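PDB 6LRF: Alr4995 protein from Nostoc sp., which acts as a bifunctional enzyme, pairing arginine dihydrolase activity with ornithine cyclodeaminase activity in a single chain. Local coordinates for residues I288-E291 and G292-D296; T678-G681 and L682-L686; S685-T688 and Q689-K693. All coordinates share one frame; numbering follows the deposited sequence.

Interaction 1 comes first along the chain, where strand 280-292 of a mixed sheet runs into the short helix 294-297. Interactions 2 and 3 follow near the C-terminus and overlap on helix 680-694, which comes directly after strand 673-677, an edge strand of the parallel sheet of the Rossmann-like region. Their centres are about 10 Å apart and they share S685 and L686, so they cover consecutive, overlapping parts of one helix. Interaction 1 lies far off, its centre about 45 Å from that of interaction 2 and about 53 Å from that of interaction 3. The three contacts therefore sample two separate parts of this multidomain subunit of a tetramer.

Interaction 1. Residues I288-E291 and G292-D296; sequences IRIE and GHLLD
I290 and L294 meet where the end of a strand bends into a short, weakly bonded helix, their side chains sliding past each other in opposite directions. Between the side chains the tight part is apolar: CG1 of I290 lies 3.8 Å from CD2 of L294. The other methyl of the leucine, CD1, rests 3.6 Å from the carbonyl O of I290, and CD2 also reaches the carbonyl carbon of E291, so both methyls of L294 lie against the last residues of the strand. With CG anti to its carbonyl carbon (chi1 -61°), L294 points back over the strand it has just left. G292 makes the bend possible, because at its backbone angles (phi 144°, psi -156°) a CB would clash with the carbonyl O of E291. H293 is the centre of an inverse gamma turn. The whole is a strand-to-helix connection through a glycine bend, within the LOR/SDH-type region.

The solvent side is polar and more open. There R289 grips E291 side-on, NE at 3.2 Å and NH2 at 3.0 Å from the same oxygen, OE2, both meeting it on its anti side in a salt bridge along one strand face. R289 has a second carboxylate partner in E332.

Strand 329-337 pairs with strand 280-292 and, together with F319 of strand 313-320, packs against L294, while L299 and I300 of helix 299-310 pack on I290.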
ATOM      1  N   ILE B 288       8.228 -43.542  -5.591  1.00 32.46           N
ATOM      2  CA  ILE B 288       8.578 -42.680  -6.712  1.00 30.17           C
ATOM      3  C   ILE B 288      10.091 -42.481  -6.751  1.00 28.15           C
ATOM      4  O   ILE B 288      10.785 -42.684  -5.755  1.00 33.57           O
ATOM      5  CB  ILE B 288       7.854 -41.315  -6.633  1.00 31.69           C
ATOM      6  CG1 ILE B 288       8.178 -40.606  -5.323  1.00 35.08           C
ATOM      7  CG2 ILE B 288       6.354 -41.490  -6.781  1.00 28.29           C
ATOM      8  CD1 ILE B 288       9.212 -39.501  -5.464  1.00 29.13           C
ATOM      9  N   ARG B 289      10.605 -42.100  -7.911  1.00 31.59           N
ATOM     10  CA  ARG B 289      12.026 -41.791  -8.036  1.00 31.47           C
ATOM     11  C   ARG B 289      12.190 -40.337  -8.480  1.00 32.41           C
ATOM     12  O   ARG B 289      11.422 -39.843  -9.308  1.00 31.80           O
ATOM     13  CB  ARG B 289      12.691 -42.758  -9.020  1.00 36.42           C
ATOM     14  CG  ARG B 289      14.196 -42.618  -9.172  1.00 41.24           C
ATOM     15  CD  ARG B 289      14.730 -43.732 -10.061  1.00 43.58           C
ATOM     16  NE  ARG B 289      16.103 -43.498 -10.496  1.00 50.61           N
ATOM     17  CZ  ARG B 289      17.174 -43.859  -9.797  1.00 53.18           C
ATOM     18  NH1 ARG B 289      17.023 -44.460  -8.619  1.00 47.07           N
ATOM     19  NH2 ARG B 289      18.394 -43.616 -10.272  1.00 46.56           N
ATOM     20  N   ILE B 290      13.164 -39.642  -7.899  1.00 32.70           N
ATOM     21  CA  ILE B 290      13.470 -38.265  -8.291  1.00 27.03           C
ATOM     22  C   ILE B 290      14.981 -38.152  -8.533  1.00 31.04           C
ATOM     23  O   ILE B 290      15.773 -38.661  -7.747  1.00 29.99           O
ATOM     24  CB  ILE B 290      12.987 -37.253  -7.223  1.00 32.76           C
ATOM     25  CG1 ILE B 290      13.336 -35.828  -7.628  1.00 37.69           C
ATOM     26  CG2 ILE B 290      13.554 -37.572  -5.850  1.00 33.38           C
ATOM     27  CD1 ILE B 290      12.480 -35.317  -8.764  1.00 41.67           C
ATOM     28  N   GLU B 291      15.365 -37.537  -9.653  1.00 30.32           N
ATOM     29  CA  GLU B 291      16.769 -37.381 -10.040  1.00 29.67           C
ATOM     30  C   GLU B 291      17.131 -35.917 -10.316  1.00 34.49           C
ATOM     31  O   GLU B 291      16.295 -35.134 -10.766  1.00 29.01           O
ATOM     32  CB  GLU B 291      17.085 -38.197 -11.294  1.00 31.61           C
ATOM     33  CG  GLU B 291      17.286 -39.685 -11.101  1.00 38.17           C
ATOM     34  CD  GLU B 291      17.783 -40.369 -12.386  1.00 51.77           C
ATOM     35  OE1 GLU B 291      18.022 -39.651 -13.383  1.00 52.30           O
ATOM     36  OE2 GLU B 291      17.947 -41.613 -12.395  1.00 49.80           O
ATOM     37  N   GLY B 292      18.391 -35.558 -10.089  1.00 31.71           N
ATOM     38  CA  GLY B 292      18.840 -34.201 -10.367  1.00 30.95           C
ATOM     39  C   GLY B 292      19.850 -33.715  -9.352  1.00 29.95           C
ATOM     40  O   GLY B 292      20.544 -34.523  -8.727  1.00 28.29           O
ATOM     41  N   HIS B 293      19.951 -32.398  -9.197  1.00 29.03           N
ATOM     42  CA  HIS B 293      20.819 -31.817  -8.175  1.00 34.26           C
ATOM     43  C   HIS B 293      20.000 -31.638  -6.900  1.00 35.31           C
ATOM     44  O   HIS B 293      19.617 -30.531  -6.528  1.00 38.88           O
ATOM     45  CB  HIS B 293      21.417 -30.490  -8.653  1.00 37.54           C
ATOM     46  CG  HIS B 293      22.175 -30.602  -9.941  1.00 39.89           C
ATOM     47  ND1 HIS B 293      21.775 -29.965 -11.096  1.00 37.02           N
ATOM     48  CD2 HIS B 293      23.295 -31.294 -10.261  1.00 35.22           C
ATOM     49  CE1 HIS B 293      22.625 -30.248 -12.069  1.00 40.29           C
ATOM     50  NE2 HIS B 293      23.551 -31.059 -11.591  1.00 35.39           N
ATOM     51  N   LEU B 294      19.732 -32.748  -6.237  1.00 30.99           N
ATOM     52  CA  LEU B 294      18.643 -32.800  -5.275  1.00 33.48           C
ATOM     53  C   LEU B 294      18.908 -31.952  -4.041  1.00 33.68           C
ATOM     54  O   LEU B 294      18.014 -31.272  -3.548  1.00 33.58           O
ATOM     55  CB  LEU B 294      18.378 -34.245  -4.874  1.00 26.08           C
ATOM     56  CG  LEU B 294      17.960 -35.187  -6.009  1.00 32.80           C
ATOM     57  CD1 LEU B 294      17.591 -36.575  -5.461  1.00 29.14           C
ATOM     58  CD2 LEU B 294      16.811 -34.597  -6.819  1.00 27.85           C
ATOM     59  N   LEU B 295      20.142 -31.978  -3.558  1.00 30.94           N
ATOM     60  CA  LEU B 295      20.454 -31.318  -2.301  1.00 31.48           C
ATOM     61  C   LEU B 295      20.494 -29.814  -2.399  1.00 35.02           C
ATOM     62  O   LEU B 295      20.012 -29.135  -1.492  1.00 39.54           O
ATOM     63  CB  LEU B 295      21.784 -31.809  -1.757  1.00 35.95           C
ATOM     64  CG  LEU B 295      21.655 -33.206  -1.177  1.00 37.08           C
ATOM     65  CD1 LEU B 295      22.937 -33.558  -0.461  1.00 40.21           C
ATOM     66  CD2 LEU B 295      20.457 -33.264  -0.256  1.00 29.51           C
ATOM     67  N   ASP B 296      21.062 -29.278  -3.478  1.00 27.49           N
ATOM     68  CA  ASP B 296      21.240 -27.824  -3.536  1.00 35.59           C
ATOM     69  C   ASP B 296      20.096 -27.088  -4.233  1.00 39.13           C
ATOM     70  O   ASP B 296      19.906 -25.894  -4.019  1.00 45.01           O
ATOM     71  CB  ASP B 296      22.576 -27.457  -4.203  1.00 39.95           C
ATOM     72  CG  ASP B 296      22.665 -27.903  -5.648  1.00 39.13           C
ATOM     73  OD1 ASP B 296      21.945 -27.334  -6.498  1.00 50.77           O
ATOM     74  OD2 ASP B 296      23.476 -28.810  -5.940  1.00 46.82           O
TER

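Interaction 2. Residues T678-G681 and L682-L686; sequences TDVG and LFLSL
D679 N-caps helix 680-694 and meets L682 at its first turn, where the chain leaves the last strand of a Rossmann-like parallel sheet. Followed outward, the aspartate side chain first sets its CB 3.7 Å from CB of L682, two methylenes packed at the N-terminus of the helix. CG is next, held anti to the backbone N (chi1 179°), which carries the carboxylate over the N-terminal amides of the first turn. OD1 then accepts from the backbone N of L682 at 2.6 Å, a short capping bond with an N-H...O angle of 158°; the donor lies 34° out of the carboxylate plane, on the anti side of the oxygen. The other tip atom, OD2, turns to E467 of a neighbouring subunit and accepts from its backbone N, so this one carboxylate serves both the helix start and the subunit interface. The negative group beside the helix N-terminus would be expected to interact favourably with the helix dipole.

Behind the cap the i to i+4 bonds of the alpha-helix begin: F683 N bonds to D679 O at 2.9 Å, L684 N to V680 O and S685 N to G681 O. G681 has no CB, and one would be crowded by OD1 of D679.

The apolar side chains pack on the surrounding helices and strand. V680 and L684 lie side by side, L684 facing H507 and L511 of helix 505-513. F683 packs on V653 and V655 of strand 651-656 and on V474 of helix 467-486. T678, just ahead of the cap, crosses L682 at about a right angle, its OG1 3.8 Å from CD2 of that leucine.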
ATOM      1  N   THR B 678     -10.987  -2.164   3.984  1.00 39.86           N
ATOM      2  CA  THR B 678     -10.904  -3.146   5.043  1.00 35.12           C
ATOM      3  C   THR B 678     -11.115  -4.548   4.483  1.00 37.16           C
ATOM      4  O   THR B 678     -11.398  -4.730   3.295  1.00 35.48           O
ATOM      5  CB  THR B 678     -11.940  -2.837   6.157  1.00 40.54           C
ATOM      6  OG1 THR B 678     -11.601  -3.538   7.360  1.00 42.98           O
ATOM      7  CG2 THR B 678     -13.360  -3.197   5.721  1.00 37.40           C
ATOM      8  N   ASP B 679     -10.922  -5.537   5.341  1.00 40.40           N
ATOM      9  CA  ASP B 679     -11.216  -6.923   5.022  1.00 36.57           C
ATOM     10  C   ASP B 679     -12.726  -7.076   4.891  1.00 29.99           C
ATOM     11  O   ASP B 679     -13.458  -6.752   5.837  1.00 30.67           O
ATOM     12  CB  ASP B 679     -10.666  -7.834   6.126  1.00 39.00           C
ATOM     13  CG  ASP B 679     -10.957  -9.303   5.884  1.00 40.72           C
ATOM     14  OD1 ASP B 679     -12.154  -9.683   5.867  1.00 38.73           O
ATOM     15  OD2 ASP B 679      -9.984 -10.085   5.752  1.00 46.86           O
ATOM     16  N   VAL B 680     -13.199  -7.586   3.752  1.00 25.33           N
ATOM     17  CA  VAL B 680     -14.639  -7.622   3.515  1.00 24.18           C
ATOM     18  C   VAL B 680     -15.303  -8.687   4.391  1.00 25.15           C
ATOM     19  O   VAL B 680     -16.480  -8.567   4.766  1.00 28.01           O
ATOM     20  CB  VAL B 680     -14.970  -7.856   2.010  1.00 26.66           C
ATOM     21  CG1 VAL B 680     -14.585  -9.260   1.582  1.00 23.68           C
ATOM     22  CG2 VAL B 680     -16.436  -7.631   1.751  1.00 25.55           C
ATOM     23  N   GLY B 681     -14.549  -9.722   4.749  1.00 28.69           N
ATOM     24  CA  GLY B 681     -15.063 -10.718   5.675  1.00 25.84           C
ATOM     25  C   GLY B 681     -15.214 -10.114   7.059  1.00 25.10           C
ATOM     26  O   GLY B 681     -16.198 -10.372   7.759  1.00 29.41           O
ATOM     27  N   LEU B 682     -14.237  -9.306   7.455  1.00 28.59           N
ATOM     28  CA  LEU B 682     -14.364  -8.540   8.691  1.00 33.55           C
ATOM     29  C   LEU B 682     -15.634  -7.689   8.636  1.00 29.94           C
ATOM     30  O   LEU B 682     -16.452  -7.706   9.567  1.00 31.63           O
ATOM     31  CB  LEU B 682     -13.137  -7.647   8.924  1.00 33.51           C
ATOM     32  CG  LEU B 682     -13.269  -6.698  10.129  1.00 35.48           C
ATOM     33  CD1 LEU B 682     -13.623  -7.474  11.403  1.00 33.98           C
ATOM     34  CD2 LEU B 682     -12.005  -5.902  10.341  1.00 39.19           C
ATOM     35  N   PHE B 683     -15.789  -6.957   7.528  1.00 31.61           N
ATOM     36  CA  PHE B 683     -16.946  -6.081   7.329  1.00 26.98           C
ATOM     37  C   PHE B 683     -18.247  -6.854   7.470  1.00 26.91           C
ATOM     38  O   PHE B 683     -19.154  -6.433   8.192  1.00 30.91           O
ATOM     39  CB  PHE B 683     -16.883  -5.393   5.953  1.00 29.00           C
ATOM     40  CG  PHE B 683     -18.052  -4.482   5.675  1.00 29.68           C
ATOM     41  CD1 PHE B 683     -17.997  -3.143   6.018  1.00 31.12           C
ATOM     42  CD2 PHE B 683     -19.215  -4.970   5.079  1.00 28.55           C
ATOM     43  CE1 PHE B 683     -19.070  -2.306   5.770  1.00 31.46           C
ATOM     44  CE2 PHE B 683     -20.291  -4.134   4.832  1.00 32.22           C
ATOM     45  CZ  PHE B 683     -20.216  -2.801   5.179  1.00 29.94           C
ATOM     46  N   LEU B 684     -18.340  -7.986   6.773  1.00 26.78           N
ATOM     47  CA  LEU B 684     -19.547  -8.811   6.807  1.00 26.10           C
ATOM     48  C   LEU B 684     -19.792  -9.430   8.181  1.00 30.49           C
ATOM     49  O   LEU B 684     -20.938  -9.629   8.596  1.00 28.18           O
ATOM     50  CB  LEU B 684     -19.462  -9.914   5.744  1.00 25.22           C
ATOM     51  CG  LEU B 684     -19.617  -9.427   4.299  1.00 25.79           C
ATOM     52  CD1 LEU B 684     -19.106 -10.455   3.298  1.00 23.17           C
ATOM     53  CD2 LEU B 684     -21.074  -9.080   4.015  1.00 22.92           C
ATOM     54  N   SER B 685     -18.718  -9.745   8.889  1.00 28.44           N
ATOM     55  CA  SER B 685     -18.871 -10.334  10.207  1.00 35.82           C
ATOM     56  C   SER B 685     -19.579  -9.348  11.156  1.00 35.56           C
ATOM     57  O   SER B 685     -20.603  -9.670  11.765  1.00 33.58           O
ATOM     58  CB  SER B 685     -17.510 -10.751  10.764  1.00 32.41           C
ATOM     59  OG  SER B 685     -17.700 -11.617  11.873  1.00 48.53           O
ATOM     60  N   LEU B 686     -19.030  -8.144  11.246  1.00 33.68           N
ATOM     61  CA  LEU B 686     -19.600  -7.058  12.038  1.00 30.63           C
ATOM     62  C   LEU B 686     -21.019  -6.714  11.629  1.00 37.60           C
ATOM     63  O   LEU B 686     -21.876  -6.463  12.476  1.00 41.23           O
ATOM     64  CB  LEU B 686     -18.735  -5.818  11.892  1.00 26.95           C
ATOM     65  CG  LEU B 686     -17.306  -5.931  12.393  1.00 38.39           C
ATOM     66  CD1 LEU B 686     -16.493  -4.744  11.905  1.00 30.87           C
ATOM     67  CD2 LEU B 686     -17.329  -6.005  13.910  1.00 39.61           C
TER

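Interaction 3. Residues S685-T688 and Q689-K693; sequences SLLT and QQLDK
Q689 reaches back along the helix to S685, and backbone bonds carry most of the rest. Among these, Q689 N donates to S685 O at 3.0 Å, Q690 N to L686 O at 2.6 Å and L691 N to L687 O at 2.9 Å. The next step, D692 N to T688 O, is weak, with an N-H...O angle of 133°.

Side-chain polar contacts come next. The chain of Q689, extended beyond CG, brings its OE1 within 3.3 Å of S685 OG, a weak hydrogen bond, while CG lies against the carbonyl O of S685. T688 OG1 turns back to the preceding helix turn, where the carbonyl O atoms of L684 and S685 both lie within its reach. D692 has its strongest polar partner outside the segments, OD1 forming a salt bridge with R510 of helix 505-513.

The apolar contact pairs L687 with L691, one turn apart and pointing the same way, CG of the former 4.0 Å from CD1 of the latter; both pack on L511. The whole is the i to i+4 pattern of an alpha-helix packed between helix 505-513, through L687 and L691, and helix 467-486, through L686 and Q690, in the Rossmann-like region.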
ATOM      1  N   SER B 685     -18.718  -9.745   8.889  1.00 28.44           N
ATOM      2  CA  SER B 685     -18.871 -10.334  10.207  1.00 35.82           C
ATOM      3  C   SER B 685     -19.579  -9.348  11.156  1.00 35.56           C
ATOM      4  O   SER B 685     -20.603  -9.670  11.765  1.00 33.58           O
ATOM      5  CB  SER B 685     -17.510 -10.751  10.764  1.00 32.41           C
ATOM      6  OG  SER B 685     -17.700 -11.617  11.873  1.00 48.53           O
ATOM      7  N   LEU B 686     -19.030  -8.144  11.246  1.00 33.68           N
ATOM      8  CA  LEU B 686     -19.600  -7.058  12.038  1.00 30.63           C
ATOM      9  C   LEU B 686     -21.019  -6.714  11.629  1.00 37.60           C
ATOM     10  O   LEU B 686     -21.876  -6.463  12.476  1.00 41.23           O
ATOM     11  CB  LEU B 686     -18.735  -5.818  11.892  1.00 26.95           C
ATOM     12  CG  LEU B 686     -17.306  -5.931  12.393  1.00 38.39           C
ATOM     13  CD1 LEU B 686     -16.493  -4.744  11.905  1.00 30.87           C
ATOM     14  CD2 LEU B 686     -17.329  -6.005  13.910  1.00 39.61           C
ATOM     15  N   LEU B 687     -21.256  -6.666  10.320  1.00 33.83           N
ATOM     16  CA  LEU B 687     -22.572  -6.332   9.800  1.00 33.00           C
ATOM     17  C   LEU B 687     -23.620  -7.314  10.310  1.00 36.60           C
ATOM     18  O   LEU B 687     -24.713  -6.910  10.732  1.00 34.85           O
ATOM     19  CB  LEU B 687     -22.563  -6.313   8.270  1.00 27.14           C
ATOM     20  CG  LEU B 687     -23.906  -6.022   7.608  1.00 32.73           C
ATOM     21  CD1 LEU B 687     -24.332  -4.575   7.876  1.00 31.92           C
ATOM     22  CD2 LEU B 687     -23.826  -6.304   6.116  1.00 32.83           C
ATOM     23  N   THR B 688     -23.297  -8.604  10.283  1.00 32.81           N
ATOM     24  CA  THR B 688     -24.260  -9.605  10.760  1.00 38.37           C
ATOM     25  C   THR B 688     -24.407  -9.555  12.293  1.00 38.33           C
ATOM     26  O   THR B 688     -25.507  -9.734  12.821  1.00 39.52           O
ATOM     27  CB  THR B 688     -23.874 -11.036  10.309  1.00 34.37           C
ATOM     28  OG1 THR B 688     -22.451 -11.203  10.396  1.00 38.19           O
ATOM     29  CG2 THR B 688     -24.328 -11.280   8.860  1.00 31.41           C
ATOM     30  N   GLN B 689     -23.306  -9.306  12.998  1.00 37.54           N
ATOM     31  CA  GLN B 689     -23.366  -9.102  14.438  1.00 40.62           C
ATOM     32  C   GLN B 689     -24.227  -7.888  14.738  1.00 40.46           C
ATOM     33  O   GLN B 689     -25.084  -7.925  15.613  1.00 42.56           O
ATOM     34  CB  GLN B 689     -21.973  -8.912  15.028  1.00 39.93           C
ATOM     35  CG  GLN B 689     -21.149 -10.177  15.108  1.00 45.44           C
ATOM     36  CD  GLN B 689     -19.679  -9.879  15.325  1.00 47.28           C
ATOM     37  OE1 GLN B 689     -18.803 -10.616  14.859  1.00 49.21           O
ATOM     38  NE2 GLN B 689     -19.398  -8.785  16.025  1.00 50.94           N
ATOM     39  N   GLN B 690     -24.008  -6.816  13.985  1.00 40.37           N
ATOM     40  CA  GLN B 690     -24.732  -5.580  14.220  1.00 40.20           C
ATOM     41  C   GLN B 690     -26.216  -5.692  13.882  1.00 41.51           C
ATOM     42  O   GLN B 690     -27.048  -5.013  14.486  1.00 48.29           O
ATOM     43  CB  GLN B 690     -24.096  -4.447  13.426  1.00 40.12           C
ATOM     44  CG  GLN B 690     -24.524  -3.080  13.878  1.00 43.37           C
ATOM     45  CD  GLN B 690     -23.977  -2.719  15.244  1.00 47.10           C
ATOM     46  OE1 GLN B 690     -23.191  -3.462  15.834  1.00 48.89           O
ATOM     47  NE2 GLN B 690     -24.394  -1.571  15.755  1.00 49.81           N
ATOM     48  N   LEU B 691     -26.552  -6.553  12.925  1.00 40.16           N
ATOM     49  CA  LEU B 691     -27.947  -6.756  12.536  1.00 38.89           C
ATOM     50  C   LEU B 691     -28.699  -7.570  13.570  1.00 44.71           C
ATOM     51  O   LEU B 691     -29.928  -7.520  13.653  1.00 46.58           O
ATOM     52  CB  LEU B 691     -28.043  -7.456  11.184  1.00 33.15           C
ATOM     53  CG  LEU B 691     -27.841  -6.570   9.960  1.00 39.80           C
ATOM     54  CD1 LEU B 691     -27.482  -7.439   8.783  1.00 35.36           C
ATOM     55  CD2 LEU B 691     -29.100  -5.784   9.675  1.00 34.76           C
ATOM     56  N   ASP B 692     -27.953  -8.348  14.339  1.00 45.55           N
ATOM     57  CA  ASP B 692     -28.558  -9.162  15.375  1.00 52.34           C
ATOM     58  C   ASP B 692     -28.915  -8.293  16.581  1.00 57.08           C
ATOM     59  O   ASP B 692     -29.965  -8.472  17.207  1.00 61.17           O
ATOM     60  CB  ASP B 692     -27.617 -10.298  15.762  1.00 47.68           C
ATOM     61  CG  ASP B 692     -27.537 -11.370  14.690  1.00 51.73           C
ATOM     62  OD1 ASP B 692     -28.548 -11.568  13.972  1.00 47.27           O
ATOM     63  OD2 ASP B 692     -26.469 -12.017  14.566  1.00 49.10           O
ATOM     64  N   LYS B 693     -28.043  -7.334  16.882  1.00 52.38           N
ATOM     65  CA  LYS B 693     -28.271  -6.398  17.975  1.00 53.34           C
ATOM     66  C   LYS B 693     -29.525  -5.565  17.736  1.00 60.65           C
ATOM     67  O   LYS B 693     -30.176  -5.124  18.680  1.00 64.93           O
ATOM     68  CB  LYS B 693     -27.059  -5.487  18.150  1.00 48.74           C
ATOM     69  CG  LYS B 693     -25.780  -6.234  18.433  1.00 45.08           C
ATOM     70  CD  LYS B 693     -24.649  -5.292  18.785  1.00 42.91           C
ATOM     71  CE  LYS B 693     -23.359  -6.061  19.020  1.00 53.47           C
ATOM     72  NZ  LYS B 693     -22.260  -5.167  19.482  1.00 55.34           N
TER